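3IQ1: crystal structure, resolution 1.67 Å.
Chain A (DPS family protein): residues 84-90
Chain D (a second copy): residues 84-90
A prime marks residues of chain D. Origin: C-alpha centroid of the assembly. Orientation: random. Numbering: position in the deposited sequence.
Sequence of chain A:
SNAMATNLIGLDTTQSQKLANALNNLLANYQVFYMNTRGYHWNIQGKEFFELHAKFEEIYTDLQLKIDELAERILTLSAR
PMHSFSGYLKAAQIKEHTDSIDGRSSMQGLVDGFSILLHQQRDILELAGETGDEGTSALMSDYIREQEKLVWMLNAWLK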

# COMPACT_ATOMS: atom_id res chain seq x y z
N SER A 84 32.97 8.30 -17.69
CA SER A 84 33.67 9.44 -17.06
C SER A 84 33.12 10.74 -17.69
O SER A 84 32.82 10.77 -18.88
CB SER A 84 35.16 9.38 -17.30
OG SER A 84 35.51 9.41 -18.66
N PHE A 85 33.03 11.78 -16.86
CA PHE A 85 32.73 13.13 -17.34
C PHE A 85 33.66 13.57 -18.48
O PHE A 85 33.23 14.13 -19.47
CB PHE A 85 32.94 14.13 -16.19
CG PHE A 85 31.96 14.01 -15.02
CD1 PHE A 85 30.75 13.32 -15.11
CD2 PHE A 85 32.23 14.66 -13.84
CE1 PHE A 85 29.86 13.25 -14.03
CE2 PHE A 85 31.34 14.61 -12.81
CZ PHE A 85 30.16 13.90 -12.89
N SER A 86 34.96 13.29 -18.37
CA SER A 86 35.87 13.73 -19.41
C SER A 86 35.58 13.02 -20.72
O SER A 86 35.64 13.66 -21.74
CB SER A 86 37.31 13.57 -18.98
OG SER A 86 37.61 12.23 -18.73
N GLY A 87 35.25 11.73 -20.69
CA GLY A 87 34.83 11.04 -21.90
C GLY A 87 33.57 11.60 -22.50
O GLY A 87 33.48 11.86 -23.69
N TYR A 88 32.58 11.83 -21.65
CA TYR A 88 31.34 12.41 -22.15
C TYR A 88 31.52 13.77 -22.81
O TYR A 88 30.90 14.06 -23.82
CB TYR A 88 30.28 12.55 -21.04
CG TYR A 88 29.88 11.26 -20.36
CD1 TYR A 88 29.71 10.11 -21.09
CD2 TYR A 88 29.67 11.21 -19.00
CE1 TYR A 88 29.32 8.91 -20.51
CE2 TYR A 88 29.27 10.01 -18.39
CZ TYR A 88 29.12 8.87 -19.16
OH TYR A 88 28.72 7.71 -18.52
N LEU A 89 32.33 14.63 -22.20
CA LEU A 89 32.52 15.98 -22.74
C LEU A 89 33.21 15.93 -24.09
O LEU A 89 32.91 16.75 -24.97
CB LEU A 89 33.30 16.85 -21.77
CG LEU A 89 32.55 17.34 -20.52
CD1 LEU A 89 33.59 18.06 -19.56
CD2 LEU A 89 31.39 18.28 -20.95
N LYS A 90 34.10 14.98 -24.29
CA LYS A 90 34.74 14.80 -25.59
C LYS A 90 33.78 14.36 -26.69
O LYS A 90 33.93 14.76 -27.85
CB LYS A 90 35.88 13.82 -25.48
CG LYS A 90 37.14 14.48 -25.03
CD LYS A 90 38.31 13.47 -24.92
CE LYS A 90 38.71 13.24 -23.44
NZ LYS A 90 38.87 11.79 -23.12
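Chain D (84-90) SFSGYLK

The stretch of chain D is a second copy of the chain A segment, and it folds in the same way: one residue of extended backbone followed by the first turns of a helix that runs on later in the chain. The two helices, each spanning residues 85-90, run in roughly opposite directions, with 144° between their N-to-C directions and a signed crossing angle of -144°. Their axes come no nearer than 10.1 Å, a spacing that leaves room for side chains to fill the gap. The backbones draw closest at the N-terminal ends, where Phe85 CA and Phe85′ CA lie 5.8 Å apart. No hydrogen bond crosses between the stretches; the contact is apolar and buries 384 Å² in all.

Ser84′ opens the segment with phi/psi of -147/145°, before the helix begins. Its CB points away from chain A, and its work is done within its own chain. As the N-cap, with chi1 in the p well, it brings its OG to 3.1 Å from Gly87′ N and accepts that hydrogen bond. A short hydroxyl side chain suits this position because the first amides of a helix have no preceding turn to supply carbonyl partners. Ser84′ O in turn accepts from Tyr88′ N at 3.0 Å, starting the helical ladder.

Phe85′, with helical phi/psi of -53/-44° and an m rotamer, is the centre of the contact. Its CB points toward chain A, and its ring forms an offset stack with the ring of Phe85: the centroids are 4.1 Å apart, the planes are tilted by only 11°, and Phe85′ CE1 reaches Phe85 CE1 at 3.3 Å. A flat, apolar ring is well suited here, since each can lie over a face of its counterpart. Leu89 adds to the packing, its CD1 lying 3.8 Å from Phe85′ CB, while Tyr88 CD2 approaches Phe85′ CE2 at 4.0 Å.

The CA-to-CB bond of Ser86′ points sideways, and Leu89 packs against its backbone and CB: Leu89 CD1 is 3.9 Å from Ser86′ N and 4.0 Å from Ser86′ CB. The hydroxyl of Ser86′ lies farther off and is hydrogen-bonded elsewhere in the structure, which suits a small polar residue beside an apolar contact.

Gly87′ makes no contact with chain A. A CB at this position would be crowded by Ser84′ OG at 3.0 Å, so the absence of a side chain leaves room for the Ser84′ hydroxyl that caps its amide.

Tyr88′ turns its CB toward chain A and places CD2 4.1 Å from Phe85 CE2, repeating the contact that Tyr88 makes with Phe85′. The aromatic ring can thus supply apolar surface while its OH is hydrogen-bonded to a residue just outside the stretches.

The CA-to-CB bond of Leu89′, one helical turn beyond Phe85′, also points toward chain A. Its CD1 lies 3.8 Å from Phe85 CB, 3.9 Å from Ser86 N and 4.3 Å from Leu89 CD1, so this one methyl touches three neighbours, as suits an apolar side chain at the border of the contact.

Lys90′ is exposed and out of reach of chain A, as befits a long, charged side chain.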

# COMPACT_ATOMS: atom_id res chain seq x y z
N SER D 84 28.20 21.88 -13.80
CA SER D 84 28.73 21.40 -15.08
C SER D 84 29.84 20.42 -14.79
O SER D 84 30.58 20.59 -13.80
CB SER D 84 29.27 22.53 -15.94
OG SER D 84 30.36 23.24 -15.34
N PHE D 85 29.95 19.38 -15.64
CA PHE D 85 31.05 18.43 -15.58
C PHE D 85 32.39 19.15 -15.61
O PHE D 85 33.30 18.81 -14.87
CB PHE D 85 30.98 17.48 -16.79
CG PHE D 85 29.77 16.50 -16.81
CD1 PHE D 85 28.97 16.24 -15.68
CD2 PHE D 85 29.47 15.82 -17.99
CE1 PHE D 85 27.94 15.35 -15.73
CE2 PHE D 85 28.40 14.92 -18.03
CZ PHE D 85 27.64 14.67 -16.90
N SER D 86 32.54 20.14 -16.48
CA SER D 86 33.85 20.79 -16.58
C SER D 86 34.20 21.52 -15.29
O SER D 86 35.36 21.49 -14.86
CB SER D 86 33.91 21.69 -17.81
OG SER D 86 32.98 22.72 -17.72
N GLY D 87 33.22 22.13 -14.69
CA GLY D 87 33.43 22.76 -13.37
C GLY D 87 33.82 21.76 -12.31
O GLY D 87 34.77 21.97 -11.57
N TYR D 88 33.13 20.63 -12.27
CA TYR D 88 33.43 19.63 -11.24
C TYR D 88 34.83 19.07 -11.41
O TYR D 88 35.55 18.86 -10.44
CB TYR D 88 32.42 18.47 -11.25
CG TYR D 88 30.98 18.85 -10.95
CD1 TYR D 88 30.66 19.76 -9.96
CD2 TYR D 88 29.93 18.26 -11.64
CE1 TYR D 88 29.36 20.09 -9.70
CE2 TYR D 88 28.63 18.61 -11.38
CZ TYR D 88 28.34 19.51 -10.42
OH TYR D 88 27.01 19.82 -10.15
N LEU D 89 35.24 18.83 -12.65
CA LEU D 89 36.55 18.23 -12.92
C LEU D 89 37.62 19.23 -12.53
O LEU D 89 38.70 18.85 -12.13
CB LEU D 89 36.68 17.84 -14.39
CG LEU D 89 35.92 16.56 -14.85
CD1 LEU D 89 35.99 16.44 -16.41
CD2 LEU D 89 36.44 15.31 -14.12
N LYS D 90 37.36 20.51 -12.67
CA LYS D 90 38.37 21.46 -12.23
C LYS D 90 38.54 21.52 -10.73
O LYS D 90 39.66 21.72 -10.23
CB LYS D 90 38.08 22.85 -12.79
CG LYS D 90 39.21 23.84 -12.67
CD LYS D 90 38.64 25.25 -12.61
CE LYS D 90 39.52 26.29 -13.23
NZ LYS D 90 39.11 27.63 -12.74